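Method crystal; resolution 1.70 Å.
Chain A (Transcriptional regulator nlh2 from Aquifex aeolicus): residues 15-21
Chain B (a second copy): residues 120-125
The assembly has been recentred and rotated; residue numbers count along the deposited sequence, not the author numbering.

Chain A 15-21: ITKILTG
Chain B, residues 120-125: IKVGGE

The end of a helix in chain A meets a tight turn in the second copy of Transcriptional regulator nlh2. Ile A15 to Leu A19 is helical (phi/psi near -62/-42, relaxing to -75/-15 at Leu A19), with Leu A19 N bonded to Ile A15 O at 2.9 Å; Thr A20 (-100/9) is the first residue to leave the helix. In chain B, the strand Ile B120 to Val B122 runs into a type I' turn from Val B122 to Glu B125, with Gly B123 at 62/27 and Gly B124 at 83/1. The turn is closed by Val B122 N to Glu B125 O (2.9 Å) and Glu B125 N to Val B122 O (3.1 Å). Lys A17 and Gly B123 set the register, their CA atoms 4.6 Å apart; the contact buries 233 Å².

One direct hydrogen bond joins the stretches: Gly B123 N donates to Thr A20 OG1 (2.7 Å, 161°). Thr A20 points its CB toward the turn, and its p rotamer lets OG1 donate in turn to Thr A16 O (2.8 Å), which also accepts from Thr A20 N (3.0 Å). The hydroxyl thus relays between a turn amide and a helix carbonyl.

Water 1 supplements this link. It accepts from Gly B124 N (2.9 Å) and donates weakly to Lys B121 O (2.9 Å) and to Thr A20 OG1 (3.5 Å).

The remaining contacts are van der Waals. Thr A20 CB lies 4.2 Å from Val B122 CG1 (chi1 t), and Thr A16 (chi1 m) places CG2 4.1 Å from Lys B121 O. Lys A17, extended with all four chi angles t, lays its aliphatic chain along the turn, CG 3.9 Å from Gly B124 N. A CB on Gly B124 would sit 3.1 Å from Lys A17 CD, though its backbone angles alone already call for glycine.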

ATOM      1  N   ILE A  15       4.065  -0.527  -9.104  1.00 20.77           N
ATOM      2  CA  ILE A  15       5.105  -0.969  -8.188  1.00 21.34           C
ATOM      3  C   ILE A  15       4.844  -2.393  -7.714  1.00 21.89           C
ATOM      4  O   ILE A  15       5.766  -3.198  -7.640  1.00 21.47           O
ATOM      5  CB  ILE A  15       5.258   0.026  -7.005  1.00 22.24           C
ATOM      6  CG1 ILE A  15       5.922   1.319  -7.524  1.00 23.43           C
ATOM      7  CG2 ILE A  15       6.092  -0.573  -5.887  1.00 22.18           C
ATOM      8  CD1 ILE A  15       5.914   2.488  -6.532  1.00 24.75           C
ATOM      9  N   THR A  16       3.583  -2.729  -7.431  1.00 22.90           N
ATOM     10  CA  THR A  16       3.264  -4.087  -6.992  1.00 22.93           C
ATOM     11  C   THR A  16       3.560  -5.095  -8.100  1.00 21.98           C
ATOM     12  O   THR A  16       4.067  -6.189  -7.847  1.00 22.28           O
ATOM     13  CB  THR A  16       1.793  -4.175  -6.540  1.00 23.35           C
ATOM     14  OG1 THR A  16       1.587  -3.257  -5.460  1.00 23.28           O
ATOM     15  CG2 THR A  16       1.408  -5.560  -6.075  1.00 25.61           C
ATOM     16  N   LYS A  17       3.256  -4.711  -9.329  1.00 22.42           N
ATOM     17  CA  LYS A  17       3.553  -5.540 -10.495  1.00 23.68           C
ATOM     18  C   LYS A  17       5.059  -5.792 -10.626  1.00 22.94           C
ATOM     19  O   LYS A  17       5.485  -6.926 -10.841  1.00 24.62           O
ATOM     20  CB  LYS A  17       3.020  -4.867 -11.751  1.00 23.69           C
ATOM     21  CG  LYS A  17       3.238  -5.667 -13.021  1.00 26.62           C
ATOM     22  CD  LYS A  17       2.528  -5.010 -14.217  1.00 29.83           C
ATOM     23  CE  LYS A  17       2.810  -5.757 -15.507  1.00 37.04           C
ATOM     24  NZ  LYS A  17       2.228  -5.072 -16.707  1.00 40.46           N
ATOM     25  N   ILE A  18       5.862  -4.741 -10.488  1.00 23.47           N
ATOM     26  CA  ILE A  18       7.321  -4.877 -10.533  1.00 25.13           C
ATOM     27  C   ILE A  18       7.832  -5.791  -9.415  1.00 24.41           C
ATOM     28  O   ILE A  18       8.623  -6.713  -9.655  1.00 25.04           O
ATOM     29  CB  ILE A  18       7.994  -3.509 -10.398  1.00 26.09           C
ATOM     30  CG1 ILE A  18       7.715  -2.651 -11.634  1.00 26.04           C
ATOM     31  CG2 ILE A  18       9.497  -3.654 -10.173  1.00 27.52           C
ATOM     32  CD1 ILE A  18       7.930  -1.175 -11.390  1.00 27.42           C
ATOM     33  N   LEU A  19       7.369  -5.535  -8.194  1.00 23.40           N
ATOM     34  CA  LEU A  19       7.881  -6.244  -7.032  1.00 24.37           C
ATOM     35  C   LEU A  19       7.387  -7.692  -6.898  1.00 24.10           C
ATOM     36  O   LEU A  19       7.950  -8.467  -6.121  1.00 25.24           O
ATOM     37  CB  LEU A  19       7.563  -5.458  -5.764  1.00 23.15           C
ATOM     38  CG  LEU A  19       8.192  -4.063  -5.692  1.00 22.48           C
ATOM     39  CD1 LEU A  19       7.789  -3.387  -4.387  1.00 24.17           C
ATOM     40  CD2 LEU A  19       9.713  -4.134  -5.822  1.00 23.95           C
ATOM     41  N   THR A  20       6.351  -8.055  -7.641  1.00 23.56           N
ATOM     42  CA  THR A  20       5.908  -9.451  -7.690  1.00 26.15           C
ATOM     43  C   THR A  20       6.419 -10.182  -8.942  1.00 26.52           C
ATOM     44  O   THR A  20       6.010 -11.309  -9.225  1.00 27.61           O
ATOM     45  CB  THR A  20       4.375  -9.580  -7.602  1.00 27.03           C
ATOM     46  OG1 THR A  20       3.736  -8.809  -8.639  1.00 26.63           O
ATOM     47  CG2 THR A  20       3.893  -9.110  -6.228  1.00 28.92           C
ATOM     48  N   GLY A  21       7.312  -9.524  -9.675  1.00 28.10           N
ATOM     49  CA  GLY A  21       7.960 -10.096 -10.829  1.00 28.95           C
ATOM     50  C   GLY A  21       9.229 -10.843 -10.454  1.00 29.96           C
ATOM     51  O   GLY A  21       9.378 -11.356  -9.342  1.00 31.52           O
TER
ATOM     52  N   ILE B 120      -6.790  -8.515  -6.448  1.00 26.18           N
ATOM     53  CA  ILE B 120      -5.516  -8.913  -5.871  1.00 25.47           C
ATOM     54  C   ILE B 120      -4.662  -9.463  -7.002  1.00 25.72           C
ATOM     55  O   ILE B 120      -5.009 -10.487  -7.562  1.00 25.53           O
ATOM     56  CB  ILE B 120      -5.739  -9.992  -4.798  1.00 25.22           C
ATOM     57  CG1 ILE B 120      -6.561  -9.395  -3.652  1.00 24.96           C
ATOM     58  CG2 ILE B 120      -4.438 -10.479  -4.252  1.00 27.21           C
ATOM     59  CD1 ILE B 120      -7.147 -10.432  -2.682  1.00 27.17           C
ATOM     60  N   LYS B 121      -3.558  -8.786  -7.336  1.00 26.49           N
ATOM     61  CA  LYS B 121      -2.770  -9.137  -8.529  1.00 25.57           C
ATOM     62  C   LYS B 121      -1.333  -9.516  -8.222  1.00 24.86           C
ATOM     63  O   LYS B 121      -0.666  -8.889  -7.387  1.00 26.10           O
ATOM     64  CB  LYS B 121      -2.745  -7.959  -9.525  1.00 27.27           C
ATOM     65  CG  LYS B 121      -4.094  -7.543 -10.060  1.00 29.35           C
ATOM     66  CD  LYS B 121      -3.944  -6.523 -11.185  1.00 32.09           C
ATOM     67  CE  LYS B 121      -5.284  -6.107 -11.742  1.00 33.31           C
ATOM     68  NZ  LYS B 121      -5.112  -5.043 -12.776  1.00 35.74           N
ATOM     69  N   VAL B 122      -0.859 -10.540  -8.928  1.00 25.48           N
ATOM     70  CA  VAL B 122       0.529 -10.981  -8.864  1.00 26.36           C
ATOM     71  C   VAL B 122       1.094 -10.897 -10.275  1.00 27.70           C
ATOM     72  O   VAL B 122       0.573 -11.543 -11.199  1.00 27.10           O
ATOM     73  CB  VAL B 122       0.620 -12.451  -8.390  1.00 28.06           C
ATOM     74  CG1 VAL B 122       2.067 -12.945  -8.400  1.00 30.44           C
ATOM     75  CG2 VAL B 122      -0.022 -12.604  -7.012  1.00 28.00           C
ATOM     76  N   GLY B 123       2.142 -10.098 -10.453  1.00 27.82           N
ATOM     77  CA  GLY B 123       2.705  -9.876 -11.775  1.00 30.49           C
ATOM     78  C   GLY B 123       1.694  -9.222 -12.702  1.00 28.34           C
ATOM     79  O   GLY B 123       1.756  -9.390 -13.918  1.00 30.64           O
ATOM     80  N   GLY B 124       0.752  -8.474 -12.131  1.00 29.62           N
ATOM     81  CA  GLY B 124      -0.267  -7.804 -12.924  1.00 31.79           C
ATOM     82  C   GLY B 124      -1.453  -8.684 -13.315  1.00 34.68           C
ATOM     83  O   GLY B 124      -2.368  -8.226 -14.011  1.00 35.91           O
ATOM     84  N   GLU B 125      -1.449  -9.944 -12.881  1.00 32.71           N
ATOM     85  CA  GLU B 125      -2.553 -10.855 -13.182  1.00 34.75           C
ATOM     86  C   GLU B 125      -3.432 -11.068 -11.977  1.00 29.86           C
ATOM     87  O   GLU B 125      -2.927 -11.267 -10.879  1.00 28.07           O
ATOM     88  CB  GLU B 125      -2.027 -12.225 -13.572  1.00 36.62           C
ATOM     89  CG  GLU B 125      -1.237 -12.266 -14.837  1.00 48.60           C
ATOM     90  CD  GLU B 125      -1.094 -13.680 -15.324  1.00 57.94           C
ATOM     91  OE1 GLU B 125      -1.778 -14.575 -14.763  1.00 61.72           O
ATOM     92  OE2 GLU B 125      -0.318 -13.896 -16.265  1.00 62.90           O
TER
HETATM   93  O   HOH W   1       0.691  -7.324  -9.430  1.00 26.68           O